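Local coordinates for protein beta-glucoside phosphorylase BglX (Unidentified, PDB 5VQE) that probably cleaves beta-glucosides by phosphorolysis, as a member of glycoside hydrolase family 3, at residues 106-111 and 133-138. Numbering follows the deposited sequence.
Sequences DGTYVA and ASEGSA
The carboxylate of E135 grips T108 with both oxygens, a compact example of how one buried acid can tie a loop to a helix. OE1 takes the backbone N-H of T108 at 2.8 Å from N, in an almost straight bond of 176°, while OE2 takes the hydroxyl OG1 at 2.6 Å. Each oxygen uses its syn lone pair, the two donors of a single residue matching the two acceptors of one carboxylate. T108 sets OG1 beside its own N (chi1 -55°). In E135, CG stands anti to the carbonyl carbon (chi1 -59°), and the extended chain beyond it carries the carboxylate out from the helix to the loop, meeting the threonine side chain at about a right angle.

Van der Waals contact is slight. The CA of G107, which bears no side chain, lies 3.4 Å from E135 OE1.

OE2 also accepts hydrogen bonds from H380 ND1 and the Q376 backbone N; with T108 OG1, this cluster of donors would be expected to favour the ionised carboxylate.

The arrangement is a bidentate carboxylate interaction joining the loop after strand 88-91 to helix 122-138, inside the TIM-barrel N-terminal domain of glycoside hydrolase family 3.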
loop_
_atom_site.group_PDB
_atom_site.type_symbol
_atom_site.label_atom_id
_atom_site.label_comp_id
_atom_site.label_asym_id
_atom_site.label_seq_id
_atom_site.Cartn_x
_atom_site.Cartn_y
_atom_site.Cartn_z
ATOM N N ASP A 106 -5.453 -14.401 6.075
ATOM C CA ASP A 106 -6.525 -15.190 5.470
ATOM C C ASP A 106 -7.728 -14.354 5.032
ATOM O O ASP A 106 -8.838 -14.887 4.917
ATOM C CB ASP A 106 -6.973 -16.288 6.436
ATOM C CG ASP A 106 -7.142 -15.789 7.857
ATOM O OD1 ASP A 106 -6.897 -14.587 8.109
ATOM O OD2 ASP A 106 -7.506 -16.611 8.727
ATOM N N GLY A 107 -7.541 -13.064 4.761
ATOM C CA GLY A 107 -8.597 -12.257 4.185
ATOM C C GLY A 107 -8.682 -12.417 2.675
ATOM O O GLY A 107 -7.963 -13.198 2.053
ATOM N N THR A 108 -9.575 -11.637 2.076
ATOM C CA THR A 108 -9.793 -11.673 0.635
ATOM C C THR A 108 -8.790 -10.767 -0.078
ATOM O O THR A 108 -8.786 -9.550 0.133
ATOM C CB THR A 108 -11.210 -11.234 0.283
ATOM O OG1 THR A 108 -12.161 -12.039 0.990
ATOM C CG2 THR A 108 -11.453 -11.367 -1.213
ATOM N N TYR A 109 -7.977 -11.358 -0.950
ATOM C CA TYR A 109 -7.109 -10.604 -1.854
ATOM C C TYR A 109 -7.927 -10.216 -3.081
ATOM O O TYR A 109 -8.226 -11.064 -3.928
ATOM C CB TYR A 109 -5.890 -11.446 -2.233
ATOM C CG TYR A 109 -4.803 -10.715 -3.011
ATOM C CD1 TYR A 109 -4.959 -9.389 -3.395
ATOM C CD2 TYR A 109 -3.630 -11.362 -3.373
ATOM C CE1 TYR A 109 -3.982 -8.732 -4.098
ATOM C CE2 TYR A 109 -2.636 -10.702 -4.083
ATOM C CZ TYR A 109 -2.824 -9.385 -4.439
ATOM O OH TYR A 109 -1.868 -8.695 -5.149
ATOM N N VAL A 110 -8.305 -8.943 -3.179
ATOM C CA VAL A 110 -9.137 -8.459 -4.275
ATOM C C VAL A 110 -8.261 -8.139 -5.479
ATOM O O VAL A 110 -8.306 -8.833 -6.501
ATOM C CB VAL A 110 -9.950 -7.224 -3.850
ATOM C CG1 VAL A 110 -10.757 -6.666 -5.027
ATOM C CG2 VAL A 110 -10.872 -7.570 -2.679
ATOM N N ALA A 111 -7.463 -7.081 -5.369
ATOM C CA ALA A 111 -6.626 -6.629 -6.471
ATOM C C ALA A 111 -5.653 -5.586 -5.949
ATOM O O ALA A 111 -5.892 -4.948 -4.919
ATOM C CB ALA A 111 -7.461 -6.042 -7.613
ATOM N N ALA A 133 -12.301 -2.568 4.667
ATOM C CA ALA A 133 -12.880 -2.105 5.915
ATOM C C ALA A 133 -13.843 -3.131 6.497
ATOM O O ALA A 133 -13.900 -3.309 7.722
ATOM C CB ALA A 133 -13.577 -0.766 5.689
ATOM N N SER A 134 -14.604 -3.814 5.640
ATOM C CA SER A 134 -15.517 -4.841 6.125
ATOM C C SER A 134 -14.756 -5.955 6.828
ATOM O O SER A 134 -15.100 -6.348 7.950
ATOM C CB SER A 134 -16.345 -5.401 4.968
ATOM O OG SER A 134 -17.203 -6.421 5.434
ATOM N N GLU A 135 -13.711 -6.479 6.183
ATOM C CA GLU A 135 -12.954 -7.576 6.782
ATOM C C GLU A 135 -12.086 -7.084 7.934
ATOM O O GLU A 135 -11.990 -7.745 8.974
ATOM C CB GLU A 135 -12.128 -8.268 5.696
ATOM C CG GLU A 135 -13.025 -8.822 4.583
ATOM C CD GLU A 135 -12.340 -9.817 3.679
ATOM O OE1 GLU A 135 -11.098 -9.936 3.748
ATOM O OE2 GLU A 135 -13.054 -10.494 2.902
ATOM N N GLY A 136 -11.487 -5.903 7.791
ATOM C CA GLY A 136 -10.704 -5.350 8.884
ATOM C C GLY A 136 -11.536 -5.078 10.124
ATOM O O GLY A 136 -11.143 -5.428 11.237
ATOM N N SER A 137 -12.699 -4.446 9.951
ATOM C CA SER A 137 -13.494 -4.075 11.120
ATOM C C SER A 137 -14.026 -5.300 11.849
ATOM O O SER A 137 -14.259 -5.240 13.061
ATOM C CB SER A 137 -14.651 -3.147 10.725
ATOM O OG SER A 137 -15.569 -3.754 9.828
ATOM N N ALA A 138 -14.209 -6.417 11.141
ATOM C CA ALA A 138 -14.671 -7.638 11.797
ATOM C C ALA A 138 -13.718 -8.089 12.894
ATOM O O ALA A 138 -14.147 -8.705 13.879
ATOM C CB ALA A 138 -14.838 -8.754 10.769
#